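PDB 4OY7: putative secreted cellulose binding protein from Streptomyces coelicolor, which oxidatively cleaves glycosidic bonds in cellulose with a copper-dependent active site, as the catalytic domain of a secreted lytic polysaccharide monooxygenase. Local coordinates for residues A[8-13]-A[87-92]; A[37-42]-A[76-81]; A[100-105]-A[158-163]; A[116-121]-A[168-173]. All blocks are in the same frame, centred on the assembly; numbering follows the deposited sequence. Where two conformers were deposited one is given.

Contact 1 (A[8-13]-A[87-92])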
loop_
_atom_site.group_PDB
_atom_site.type_symbol
_atom_site.label_atom_id
_atom_site.label_comp_id
_atom_site.label_asym_id
_atom_site.label_seq_id
_atom_site.Cartn_x
_atom_site.Cartn_y
_atom_site.Cartn_z
ATOM N N GLY A 8 3.530 5.878 2.001
ATOM C CA GLY A 8 4.108 4.561 1.921
ATOM C C GLY A 8 3.168 3.509 2.414
ATOM O O GLY A 8 2.397 3.734 3.336
ATOM N N SER A 9 3.249 2.340 1.794
ATOM C CA SER A 9 2.428 1.205 2.147
ATOM C C SER A 9 2.943 0.579 3.450
ATOM O O SER A 9 4.026 0.932 3.935
ATOM C CB SER A 9 2.474 0.185 1.015
ATOM O OG SER A 9 3.699 -0.522 1.044
ATOM N N ARG A 10 2.155 -0.324 4.032
ATOM C CA ARG A 10 2.558 -0.961 5.306
ATOM C C ARG A 10 3.884 -1.701 5.194
ATOM O O ARG A 10 4.769 -1.548 6.054
ATOM C CB ARG A 10 1.475 -1.907 5.799
ATOM C CG ARG A 10 0.242 -1.176 6.289
ATOM C CD ARG A 10 -0.876 -2.084 6.774
ATOM N NE ARG A 10 -1.881 -1.241 7.406
ATOM C CZ ARG A 10 -3.058 -1.642 7.849
ATOM N NH1 ARG A 10 -3.415 -2.918 7.727
ATOM N NH2 ARG A 10 -3.885 -0.758 8.405
ATOM N N THR A 11 4.020 -2.520 4.161
ATOM C CA THR A 11 5.274 -3.253 4.008
ATOM C C THR A 11 6.469 -2.322 3.749
ATOM O O THR A 11 7.573 -2.573 4.212
ATOM C CB THR A 11 5.226 -4.334 2.929
ATOM O OG1 THR A 11 4.868 -3.759 1.665
ATOM C CG2 THR A 11 4.268 -5.467 3.329
ATOM N N TYR A 12 6.248 -1.246 3.005
ATOM C CA TYR A 12 7.329 -0.328 2.701
ATOM C C TYR A 12 7.755 0.450 3.937
ATOM O O TYR A 12 8.908 0.516 4.259
ATOM C CB TYR A 12 6.939 0.615 1.552
ATOM C CG TYR A 12 8.033 1.578 1.191
ATOM C CD1 TYR A 12 9.241 1.128 0.658
ATOM C CD2 TYR A 12 7.887 2.945 1.426
ATOM C CE1 TYR A 12 10.259 2.017 0.319
ATOM C CE2 TYR A 12 8.896 3.826 1.088
ATOM C CZ TYR A 12 10.081 3.367 0.555
ATOM O OH TYR A 12 11.093 4.291 0.240
ATOM N N LEU A 13 6.794 1.019 4.646
ATOM C CA LEU A 13 7.141 1.760 5.864
ATOM C C LEU A 13 7.729 0.843 6.916
ATOM O O LEU A 13 8.587 1.257 7.667
ATOM C CB LEU A 13 5.954 2.518 6.424
ATOM C CG LEU A 13 5.415 3.668 5.567
ATOM C CD1 LEU A 13 4.305 4.419 6.273
ATOM C CD2 LEU A 13 6.514 4.637 5.139
ATOM N N SER A 87 -4.425 0.413 15.014
ATOM C CA SER A 87 -4.276 1.855 14.808
ATOM C C SER A 87 -2.847 2.356 15.012
ATOM O O SER A 87 -2.600 3.567 14.900
ATOM C CB SER A 87 -5.206 2.587 15.761
ATOM O OG SER A 87 -4.832 2.390 17.104
ATOM N N ASP A 88 -1.920 1.451 15.296
ATOM C CA ASP A 88 -0.544 1.833 15.658
ATOM C C ASP A 88 0.479 1.574 14.531
ATOM O O ASP A 88 1.676 1.698 14.778
ATOM C CB ASP A 88 -0.105 1.225 17.013
ATOM C CG ASP A 88 -0.147 -0.308 17.045
ATOM O OD1 ASP A 88 -0.715 -0.929 16.114
ATOM O OD2 ASP A 88 0.458 -0.884 17.982
ATOM N N TRP A 89 0.031 1.257 13.321
ATOM C CA TRP A 89 0.924 1.152 12.178
ATOM C C TRP A 89 1.588 2.513 11.923
ATOM O O TRP A 89 1.052 3.552 12.342
ATOM C CB TRP A 89 0.157 0.770 10.916
ATOM C CG TRP A 89 -0.364 -0.626 10.829
ATOM C CD1 TRP A 89 -1.649 -1.054 11.069
ATOM C CD2 TRP A 89 0.363 -1.790 10.415
ATOM N NE1 TRP A 89 -1.752 -2.395 10.843
ATOM C CE2 TRP A 89 -0.531 -2.887 10.468
ATOM C CE3 TRP A 89 1.690 -2.025 10.057
ATOM C CZ2 TRP A 89 -0.149 -4.193 10.093
ATOM C CZ3 TRP A 89 2.068 -3.306 9.704
ATOM C CH2 TRP A 89 1.152 -4.401 9.764
ATOM N N PRO A 90 2.766 2.518 11.283
ATOM C CA PRO A 90 3.324 3.792 10.864
ATOM C C PRO A 90 2.382 4.493 9.917
ATOM O O PRO A 90 1.680 3.837 9.192
ATOM C CB PRO A 90 4.607 3.386 10.118
ATOM C CG PRO A 90 4.921 2.021 10.579
ATOM C CD PRO A 90 3.597 1.384 10.863
ATOM N N ARG A 91 2.367 5.818 9.904
ATOM C CA ARG A 91 1.450 6.507 9.025
ATOM C C ARG A 91 2.040 7.801 8.501
ATOM O O ARG A 91 2.938 8.392 9.099
ATOM C CB ARG A 91 0.111 6.793 9.705
ATOM C CG ARG A 91 0.107 7.821 10.838
ATOM C CD ARG A 91 -1.216 7.845 11.624
ATOM N NE ARG A 91 -1.469 6.505 12.148
ATOM C CZ ARG A 91 -2.334 5.627 11.640
ATOM N NH1 ARG A 91 -2.365 4.398 12.133
ATOM N NH2 ARG A 91 -3.169 5.942 10.654
ATOM N N THR A 92 1.465 8.243 7.401
ATOM C CA THR A 92 1.823 9.496 6.766
ATOM C C THR A 92 0.801 10.569 7.141
ATOM O O THR A 92 -0.407 10.362 7.016
ATOM C CB THR A 92 1.860 9.334 5.248
ATOM O OG1 THR A 92 2.778 8.284 4.902
ATOM C CG2 THR A 92 2.334 10.636 4.566
HETATM O O HOH W 1 1.416 5.991 4.496
HETATM O O HOH W 2 5.143 8.014 3.257
#
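Thr92 OG1 is the polar atom best held in this contact: two waters grip it, and each of them also holds the backbone of Gly8. Thr92 OG1 donates to water 1 at 2.7 Å, and that water donates in turn to Gly8 O. Water 2 works the other way round, accepting from Gly8 N and donating to Thr92 OG1 at 2.9 Å. The hydroxyl thus gives one bond and takes one, which suits threonine, and Gly8 has both its amide and its carbonyl bridged to it. Next along, Leu13 CD1 lies 4.0 Å from Pro90 CB, the two apolar side chains running past one another head to tail. Ser9 is the N-cap of helix 10-18, its OG accepting from Tyr12 N.

The other half is a cation-pi stack. Arg10 runs extended from CG to NE across one face of Trp89, and its guanidinium lies flat on the indole, the planes 10° apart. Arg10 CZ sits 3.4 Å from Trp89 NE1, over the five-membered ring, while Arg10 CD makes a CH-pi contact 3.8 Å from the centroid of the six-membered ring. Bonds beyond the two segments fix both groups: Arg10 NE forms a salt bridge with Asp190, Arg10 NH1 reaches Tyr82 O, and Trp89 NE1 donates to Ala84 O. This helix is thereby joined to the loop leading into strand 92-94. The guanidinium, buried and flat on the indole, has Asp190 and Tyr82 O as partners for its N-H groups, so its charge is probably balanced by Asp190 and further eased by the aromatic face.

Contact 2 (A[37-42]-A[76-81])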
loop_
_atom_site.group_PDB
_atom_site.type_symbol
_atom_site.label_atom_id
_atom_site.label_comp_id
_atom_site.label_asym_id
_atom_site.label_seq_id
_atom_site.Cartn_x
_atom_site.Cartn_y
_atom_site.Cartn_z
ATOM N N ASP A 37 6.982 -10.715 13.563
ATOM C CA ASP A 37 6.879 -11.915 14.392
ATOM C C ASP A 37 5.859 -12.910 13.810
ATOM O O ASP A 37 6.077 -14.134 13.852
ATOM C CB ASP A 37 6.506 -11.544 15.833
ATOM C CG ASP A 37 7.629 -10.810 16.578
ATOM O OD1 ASP A 37 7.331 -10.134 17.600
ATOM O OD2 ASP A 37 8.811 -10.915 16.173
ATOM N N GLN A 38 4.762 -12.413 13.255
ATOM C CA GLN A 38 3.804 -13.326 12.641
ATOM C C GLN A 38 4.194 -13.816 11.242
ATOM O O GLN A 38 4.319 -15.015 11.010
ATOM C CB GLN A 38 2.416 -12.728 12.584
ATOM C CG GLN A 38 1.502 -13.652 11.795
ATOM C CD GLN A 38 0.070 -13.202 11.720
ATOM O OE1 GLN A 38 -0.458 -12.617 12.658
ATOM N NE2 GLN A 38 -0.583 -13.510 10.593
ATOM N N SER A 39 4.392 -12.902 10.303
ATOM C CA SER A 39 4.551 -13.315 8.903
ATOM C C SER A 39 5.993 -13.481 8.437
ATOM O O SER A 39 6.228 -14.060 7.376
ATOM C CB SER A 39 3.792 -12.358 7.986
ATOM O OG SER A 39 2.396 -12.542 8.108
ATOM N N GLY A 40 6.962 -13.031 9.224
ATOM C CA GLY A 40 8.369 -13.279 8.911
ATOM C C GLY A 40 9.088 -12.202 8.131
ATOM O O GLY A 40 8.470 -11.351 7.478
ATOM N N ALA A 41 10.413 -12.275 8.175
ATOM C CA ALA A 41 11.311 -11.288 7.571
ATOM C C ALA A 41 11.200 -11.257 6.045
ATOM O O ALA A 41 11.475 -10.212 5.430
ATOM C CB ALA A 41 12.750 -11.579 7.993
ATOM N N THR A 42 10.845 -12.393 5.454
ATOM C CA THR A 42 10.732 -12.527 4.000
ATOM C C THR A 42 9.812 -11.457 3.398
ATOM O O THR A 42 10.066 -10.946 2.304
ATOM C CB THR A 42 10.230 -13.941 3.633
ATOM O OG1 THR A 42 11.168 -14.904 4.118
ATOM C CG2 THR A 42 10.036 -14.111 2.111
ATOM N N PRO A 76 3.115 -15.104 -3.470
ATOM C CA PRO A 76 4.103 -16.133 -3.138
ATOM C C PRO A 76 4.624 -16.104 -1.694
ATOM O O PRO A 76 5.404 -16.990 -1.332
ATOM C CB PRO A 76 5.278 -15.806 -4.075
ATOM C CG PRO A 76 4.759 -14.846 -5.085
ATOM C CD PRO A 76 3.631 -14.117 -4.425
ATOM N N TYR A 77 4.252 -15.084 -0.919
ATOM C CA TYR A 77 4.780 -14.845 0.414
ATOM C C TYR A 77 3.659 -14.639 1.423
ATOM O O TYR A 77 2.507 -14.347 1.058
ATOM C CB TYR A 77 5.691 -13.603 0.414
ATOM C CG TYR A 77 6.771 -13.682 -0.618
ATOM C CD1 TYR A 77 7.780 -14.647 -0.506
ATOM C CD2 TYR A 77 6.778 -12.850 -1.719
ATOM C CE1 TYR A 77 8.765 -14.757 -1.461
ATOM C CE2 TYR A 77 7.745 -12.972 -2.712
ATOM C CZ TYR A 77 8.745 -13.924 -2.552
ATOM O OH TYR A 77 9.725 -14.051 -3.497
ATOM N N ASP A 78 4.016 -14.729 2.696
ATOM C CA ASP A 78 3.066 -14.519 3.775
ATOM C C ASP A 78 3.045 -13.035 4.099
ATOM O O ASP A 78 4.008 -12.520 4.648
ATOM C CB ASP A 78 3.470 -15.330 5.009
ATOM C CG ASP A 78 2.504 -15.163 6.170
ATOM O OD1 ASP A 78 1.642 -14.243 6.161
ATOM O OD2 ASP A 78 2.600 -15.955 7.116
ATOM N N PHE A 79 1.976 -12.351 3.693
ATOM C CA PHE A 79 1.761 -10.932 4.015
ATOM C C PHE A 79 0.537 -10.787 4.889
ATOM O O PHE A 79 0.040 -9.680 5.094
ATOM C CB PHE A 79 1.536 -10.102 2.731
ATOM C CG PHE A 79 2.771 -9.908 1.902
ATOM C CD1 PHE A 79 3.845 -9.142 2.357
ATOM C CD2 PHE A 79 2.853 -10.486 0.639
ATOM C CE1 PHE A 79 4.987 -8.989 1.577
ATOM C CE2 PHE A 79 3.986 -10.349 -0.134
ATOM C CZ PHE A 79 5.053 -9.593 0.323
ATOM N N SER A 80 0.084 -11.893 5.461
ATOM C CA SER A 80 -1.180 -11.922 6.201
ATOM C C SER A 80 -1.220 -10.926 7.365
ATOM O O SER A 80 -2.265 -10.312 7.622
ATOM C CB SER A 80 -1.490 -13.349 6.681
ATOM O OG SER A 80 -2.756 -13.434 7.326
ATOM N N ALA A 81 -0.088 -10.750 8.032
ATOM C CA ALA A 81 -0.009 -9.842 9.190
ATOM C C ALA A 81 -0.269 -8.381 8.863
ATOM O O ALA A 81 -0.657 -7.618 9.746
ATOM C CB ALA A 81 1.335 -9.977 9.918
HETATM O O HOH W 3 0.970 -16.014 9.237
HETATM O O HOH W 4 6.826 -13.353 4.755
#
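Direct hydrogen bonds centre on Ser39, in the last turn of helix 30-39. Its OG stands anti to the carbonyl carbon (chi1 -72°) and works in both directions, donating to Asp78 OD1 at 2.7 Å and accepting from Ala81 N at 3.1 Å. Serine suits the place: its short side chain puts one hydroxyl where it can both give and take a bond. Asp78 OD1 receives the hydroxyl from above the carboxylate plane, and it accepts from Ser80 N, which comes in nearly along the CG-OD1 axis of Asp78, at 2.9 Å; this second bond makes an Asx turn leading into the 3-10 segment that starts at Ser80.

Water-mediated links flank the pair. Water 3 joins Gln38 NE2 to Asp78 OD2, and water 4 donates to both Ser39 O and Asp78 O, just before Gly40 leaves the helix with positive phi.

Van der Waals packing completes the contact. The extended Gln38 chain passes Ala81, with Gln38 CD 3.9 Å from Ala81 CB, while Thr42 CG2 meets Tyr77 CD1 at 3.5 Å. The side chain of Tyr77 lies about 6 Å from that of the copper ligand His1.

With two donors on OD1 and a water on OD2, Asp78 is probably ionised, its negative charge stabilised by the bonds that order the turn.

Contact 3 (A[100-105]-A[158-163])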
loop_
_atom_site.group_PDB
_atom_site.type_symbol
_atom_site.label_atom_id
_atom_site.label_comp_id
_atom_site.label_asym_id
_atom_site.label_seq_id
_atom_site.Cartn_x
_atom_site.Cartn_y
_atom_site.Cartn_z
ATOM N N ILE A 100 -0.917 16.259 -3.429
ATOM C CA ILE A 100 0.336 15.659 -2.936
ATOM C C ILE A 100 1.023 14.879 -4.038
ATOM O O ILE A 100 0.373 14.363 -4.941
ATOM C CB ILE A 100 0.099 14.746 -1.697
ATOM C CG1 ILE A 100 -0.803 13.539 -2.021
ATOM C CG2 ILE A 100 -0.466 15.555 -0.526
ATOM C CD1 ILE A 100 -0.656 12.385 -1.048
ATOM N N PRO A 101 2.357 14.797 -3.988
ATOM C CA PRO A 101 3.064 13.969 -4.970
ATOM C C PRO A 101 3.076 12.512 -4.517
ATOM O O PRO A 101 3.668 12.201 -3.484
ATOM C CB PRO A 101 4.483 14.533 -4.954
ATOM C CG PRO A 101 4.645 15.147 -3.601
ATOM C CD PRO A 101 3.275 15.595 -3.157
ATOM N N VAL A 102 2.511 11.629 -5.318
ATOM C CA VAL A 102 2.438 10.192 -5.000
ATOM C C VAL A 102 3.604 9.478 -5.687
ATOM O O VAL A 102 3.975 9.862 -6.791
ATOM C CB VAL A 102 1.090 9.584 -5.460
ATOM C CG1 VAL A 102 1.081 8.051 -5.332
ATOM C CG2 VAL A 102 -0.077 10.205 -4.693
ATOM N N GLU A 103 4.207 8.503 -4.988
ATOM C CA GLU A 103 5.324 7.697 -5.498
ATOM C C GLU A 103 4.982 6.246 -5.315
ATOM O O GLU A 103 4.483 5.888 -4.251
ATOM C CB GLU A 103 6.625 8.028 -4.743
ATOM C CG GLU A 103 7.031 9.465 -5.007
ATOM C CD GLU A 103 8.478 9.836 -4.672
ATOM O OE1 GLU A 103 9.316 8.982 -4.349
ATOM O OE2 GLU A 103 8.790 11.027 -4.733
ATOM N N TYR A 104 5.130 5.448 -6.370
ATOM C CA TYR A 104 4.858 4.023 -6.301
ATOM C C TYR A 104 6.058 3.276 -6.852
ATOM O O TYR A 104 6.581 3.652 -7.904
ATOM C CB TYR A 104 3.593 3.692 -7.087
ATOM C CG TYR A 104 2.983 2.332 -6.814
ATOM C CD1 TYR A 104 3.588 1.178 -7.308
ATOM C CD2 TYR A 104 1.786 2.195 -6.123
ATOM C CE1 TYR A 104 3.052 -0.068 -7.075
ATOM C CE2 TYR A 104 1.226 0.961 -5.918
ATOM C CZ TYR A 104 1.872 -0.173 -6.382
ATOM O OH TYR A 104 1.323 -1.413 -6.169
ATOM N N SER A 105 6.558 2.281 -6.113
ATOM C CA SER A 105 7.777 1.587 -6.506
ATOM C C SER A 105 7.704 1.012 -7.906
ATOM O O SER A 105 6.725 0.423 -8.267
ATOM C CB SER A 105 8.075 0.447 -5.526
ATOM O OG SER A 105 9.139 -0.371 -5.981
ATOM N N TRP A 158 2.940 10.579 -9.725
ATOM C CA TRP A 158 1.763 11.345 -10.143
ATOM C C TRP A 158 1.248 12.202 -8.998
ATOM O O TRP A 158 1.692 12.057 -7.867
ATOM C CB TRP A 158 0.657 10.438 -10.655
ATOM C CG TRP A 158 -0.007 9.520 -9.662
ATOM C CD1 TRP A 158 -1.107 9.807 -8.893
ATOM C CD2 TRP A 158 0.349 8.158 -9.352
ATOM N NE1 TRP A 158 -1.463 8.709 -8.136
ATOM C CE2 TRP A 158 -0.594 7.685 -8.403
ATOM C CE3 TRP A 158 1.355 7.280 -9.820
ATOM C CZ2 TRP A 158 -0.557 6.395 -7.896
ATOM C CZ3 TRP A 158 1.397 5.984 -9.316
ATOM C CH2 TRP A 158 0.434 5.549 -8.363
ATOM N N ASP A 159 0.333 13.118 -9.299
ATOM C CA ASP A 159 -0.250 13.976 -8.272
ATOM C C ASP A 159 -1.618 13.434 -7.855
ATOM O O ASP A 159 -2.354 12.930 -8.704
ATOM C CB ASP A 159 -0.456 15.395 -8.802
ATOM C CG ASP A 159 0.838 16.105 -9.135
ATOM O OD1 ASP A 159 1.808 15.978 -8.355
ATOM O OD2 ASP A 159 0.852 16.848 -10.151
ATOM N N LEU A 160 -1.949 13.571 -6.565
ATOM C CA LEU A 160 -3.278 13.267 -6.026
ATOM C C LEU A 160 -3.860 14.455 -5.244
ATOM O O LEU A 160 -3.257 14.889 -4.258
ATOM C CB LEU A 160 -3.197 12.044 -5.103
ATOM C CG LEU A 160 -4.443 11.678 -4.276
ATOM C CD1 LEU A 160 -5.660 11.432 -5.176
ATOM C CD2 LEU A 160 -4.104 10.505 -3.346
ATOM N N ALA A 161 -5.035 14.939 -5.663
ATOM C CA ALA A 161 -5.751 16.015 -4.970
ATOM C C ALA A 161 -6.584 15.385 -3.877
ATOM O O ALA A 161 -7.543 14.672 -4.170
ATOM C CB ALA A 161 -6.641 16.780 -5.946
ATOM N N LEU A 162 -6.180 15.568 -2.625
ATOM C CA LEU A 162 -6.823 14.883 -1.510
ATOM C C LEU A 162 -8.159 15.569 -1.221
ATOM O O LEU A 162 -8.225 16.793 -1.173
ATOM C CB LEU A 162 -5.932 14.930 -0.264
ATOM C CG LEU A 162 -4.577 14.219 -0.413
ATOM C CD1 LEU A 162 -3.574 14.735 0.610
ATOM C CD2 LEU A 162 -4.792 12.707 -0.289
ATOM N N PRO A 163 -9.224 14.789 -1.006
ATOM C CA PRO A 163 -10.509 15.409 -0.678
ATOM C C PRO A 163 -10.422 16.334 0.541
ATOM O O PRO A 163 -9.621 16.080 1.457
ATOM C CB PRO A 163 -11.411 14.208 -0.356
ATOM C CG PRO A 163 -10.766 13.045 -0.953
ATOM C CD PRO A 163 -9.303 13.319 -1.014
#
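Packing is tightest on the face of the sheet that carries Ile100, Val102, Trp158 and Leu160. Val102 CG1, anti to the backbone N (chi1 171°), rests over one face of the Trp158 indole, offset toward its rim and 3.5 Å from Trp158 CZ2. Its other methyl, Val102 CG2, turns to Leu160 CB at 3.6 Å, so the branched valine fills the space between two neighbours on the partner strand. Trp158 CG takes the crowded position between backbone N and carbonyl carbon (chi1 67°), and the ring reaches on to Tyr104 CB; its NE1 is satisfied by Gln138. Beyond the end of strand 155-161, Leu162 CD1 presses on Ile100 CG2 at 3.4 Å, closer than usual for two carbons.

Strands 99-105 and 155-161 are the two inner members of the antiparallel four-stranded sheet, one layer of the beta-sandwich core characteristic of AA10 enzymes; Met174 of the other sheet packs against Val102 and Trp158. Four backbone bonds join the pair, two at Ile100-Leu160 and two at Val102-Trp158. Val102 N meets Trp158 O nearly along the C=O axis at 2.7 Å, whereas Trp158 N approaches Val102 O from above the carbonyl plane at 3.2 Å.

The opposite face is loose. Pro101 and Asp159 form a non-hydrogen-bonded pair there, where proline's missing N-H costs this strand pair no bond, and both are exposed: Asp159 OD1 comes no nearer to Pro101 CA than 4.1 Å.

Contact 4 (A[116-121]-A[168-173])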
loop_
_atom_site.group_PDB
_atom_site.type_symbol
_atom_site.label_atom_id
_atom_site.label_comp_id
_atom_site.label_asym_id
_atom_site.label_seq_id
_atom_site.Cartn_x
_atom_site.Cartn_y
_atom_site.Cartn_z
ATOM N N VAL A 116 -6.774 4.040 -7.291
ATOM C CA VAL A 116 -6.496 4.629 -5.985
ATOM C C VAL A 116 -7.807 4.865 -5.225
ATOM O O VAL A 116 -8.706 5.551 -5.715
ATOM C CB VAL A 116 -5.714 5.948 -6.135
ATOM C CG1 VAL A 116 -5.449 6.573 -4.763
ATOM C CG2 VAL A 116 -4.407 5.757 -6.940
ATOM N N TYR A 117 -7.879 4.317 -4.014
ATOM C CA TYR A 117 -9.077 4.361 -3.153
ATOM C C TYR A 117 -8.814 4.941 -1.773
ATOM O O TYR A 117 -7.737 4.763 -1.206
ATOM C CB TYR A 117 -9.674 2.962 -2.950
ATOM C CG TYR A 117 -9.948 2.125 -4.182
ATOM C CD1 TYR A 117 -8.919 1.504 -4.877
ATOM C CD2 TYR A 117 -11.235 1.888 -4.589
ATOM C CE1 TYR A 117 -9.186 0.693 -5.983
ATOM C CE2 TYR A 117 -11.527 1.088 -5.684
ATOM C CZ TYR A 117 -10.493 0.469 -6.372
ATOM O OH TYR A 117 -10.825 -0.310 -7.482
ATOM N N LEU A 118 -9.824 5.579 -1.194
ATOM C CA LEU A 118 -9.689 6.137 0.169
ATOM C C LEU A 118 -10.835 5.641 1.029
ATOM O O LEU A 118 -11.965 5.596 0.591
ATOM C CB LEU A 118 -9.720 7.649 0.111
ATOM C CG LEU A 118 -9.586 8.440 1.407
ATOM C CD1 LEU A 118 -8.210 8.250 2.051
ATOM C CD2 LEU A 118 -9.851 9.906 1.103
ATOM N N THR A 119 -10.510 5.246 2.248
ATOM C CA THR A 119 -11.507 4.832 3.203
ATOM C C THR A 119 -12.467 5.977 3.468
ATOM O O THR A 119 -12.094 7.138 3.552
ATOM C CB THR A 119 -10.894 4.294 4.513
ATOM O OG1 THR A 119 -10.011 5.275 5.090
ATOM C CG2 THR A 119 -10.176 2.986 4.246
ATOM N N LYS A 120 -13.724 5.590 3.605
ATOM C CA LYS A 120 -14.817 6.547 3.811
ATOM C C LYS A 120 -14.734 7.244 5.155
ATOM O O LYS A 120 -14.194 6.713 6.131
ATOM C CB LYS A 120 -16.149 5.829 3.697
ATOM C CG LYS A 120 -16.423 5.290 2.315
ATOM C CD LYS A 120 -17.732 4.530 2.272
ATOM C CE LYS A 120 -17.971 3.913 0.904
ATOM N NZ LYS A 120 -19.163 3.019 0.855
ATOM N N PRO A 121 -15.315 8.446 5.229
ATOM C CA PRO A 121 -15.377 9.116 6.508
ATOM C C PRO A 121 -16.017 8.207 7.558
ATOM O O PRO A 121 -17.029 7.530 7.279
ATOM C CB PRO A 121 -16.284 10.319 6.232
ATOM C CG PRO A 121 -16.213 10.521 4.773
ATOM C CD PRO A 121 -16.037 9.178 4.171
ATOM N N GLY A 168 -8.682 12.856 10.962
ATOM C CA GLY A 168 -8.367 11.599 11.616
ATOM C C GLY A 168 -7.773 10.563 10.677
ATOM O O GLY A 168 -7.342 10.864 9.553
ATOM N N ASP A 169 -7.724 9.325 11.155
ATOM C CA ASP A 169 -7.043 8.262 10.435
ATOM C C ASP A 169 -7.859 7.815 9.232
ATOM O O ASP A 169 -9.088 7.899 9.228
ATOM C CB ASP A 169 -6.839 7.038 11.348
ATOM C CG ASP A 169 -5.785 7.249 12.437
ATOM O OD1 ASP A 169 -4.920 8.138 12.298
ATOM O OD2 ASP A 169 -5.792 6.458 13.416
ATOM N N ALA A 170 -7.159 7.281 8.246
ATOM C CA ALA A 170 -7.773 6.739 7.036
ATOM C C ALA A 170 -6.752 5.782 6.426
ATOM O O ALA A 170 -5.664 5.626 6.944
ATOM C CB ALA A 170 -8.131 7.875 6.078
ATOM N N LEU A 171 -7.094 5.162 5.312
ATOM C CA LEU A 171 -6.134 4.332 4.597
ATOM C C LEU A 171 -6.329 4.556 3.095
ATOM O O LEU A 171 -7.457 4.713 2.611
ATOM C CB LEU A 171 -6.353 2.892 4.995
ATOM C CG LEU A 171 -5.524 1.800 4.347
ATOM C CD1 LEU A 171 -5.528 0.642 5.347
ATOM C CD2 LEU A 171 -6.112 1.389 3.005
ATOM N N ILE A 172 -5.230 4.607 2.360
ATOM C CA ILE A 172 -5.277 4.658 0.896
ATOM C C ILE A 172 -4.883 3.286 0.377
ATOM O O ILE A 172 -3.774 2.816 0.627
ATOM C CB ILE A 172 -4.335 5.746 0.326
ATOM C CG1 ILE A 172 -4.864 7.142 0.691
ATOM C CG2 ILE A 172 -4.203 5.645 -1.184
ATOM C CD1 ILE A 172 -3.850 8.247 0.525
ATOM N N PHE A 173 -5.800 2.675 -0.363
ATOM C CA PHE A 173 -5.582 1.365 -0.985
ATOM C C PHE A 173 -5.398 1.561 -2.473
ATOM O O PHE A 173 -6.155 2.332 -3.104
ATOM C CB PHE A 173 -6.794 0.451 -0.780
ATOM C CG PHE A 173 -6.798 -0.737 -1.680
ATOM C CD1 PHE A 173 -5.870 -1.772 -1.505
ATOM C CD2 PHE A 173 -7.713 -0.836 -2.710
ATOM C CE1 PHE A 173 -5.882 -2.869 -2.343
ATOM C CE2 PHE A 173 -7.703 -1.932 -3.564
ATOM C CZ PHE A 173 -6.759 -2.926 -3.400
#
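Tyr117 and Phe173, an antiparallel hydrogen-bonded pair, send their side chains out alongside each other on one face. Their rings meet obliquely, the planes 39° apart, with Tyr117 CD1 3.4 Å from Phe173 CD2. The first torsions differ: Tyr117 CG is anti to the carbonyl carbon, Phe173 CG anti to the backbone N. Tyr117 also brings its ring edge to Phe173 O, which lies in the plane of that ring and accepts from Tyr117 N at 2.8 Å, nearly along the C=O axis. Across the same pair Phe173 N returns a bond to Tyr117 O.

The other face carries aliphatic residues. Leu118 and Ile172 cross obliquely, Leu118 CD1 approaching Ile172 CG1 to 3.8 Å and also touching Ala170 CB. Val116 runs alongside Ile172 with the same heading, Val116 CG1 3.9 Å from Ile172 CG2. Leucine and the beta-branched valine and isoleucine suit this buried layer of strands 112-119 and 168-178, which run side by side in the larger sheet of the sandwich; strands 134-141 and 184-193 continue it beyond them.

Thr119 crosses Leu171 at about a right angle, and here the ladder changes character. Thr119 N still donates to Leu171 O, but the return bond from Leu171 N goes to the side chain, Thr119 OG1, at 2.9 Å. The hydroxyl gets there from the crowded position between backbone N and carbonyl carbon (chi1 56°), while CG2 packs on Leu171 CB. A threonine hydroxyl thus stands in for a backbone carbonyl, satisfying a buried amide where strand 112-119 ends.

How the contacts relate
From the N terminus the chain passes strand 4-6 and enters helix 10-18, and contact 1 closes a long loop by bringing residues 87-92 back to the start of that helix. Contact 2 is nested inside that loop, tying the end of helix 30-39 to residues 76-81; the two touch where Trp89 packs on Ala81 and Thr11 on Phe79. Contacts 3 and 4 open only after contact 1 has closed, and they cross: strands 99-105 and 112-119 come first, then their partners 155-161 and 168-178 in the same order. Contact 3 lies in the four-stranded sheet and contact 4 in the other, and the two sheets meet where Trp158 packs on Val116. Contact 1 joins the helical region to contact 4 through Arg10 on Leu171.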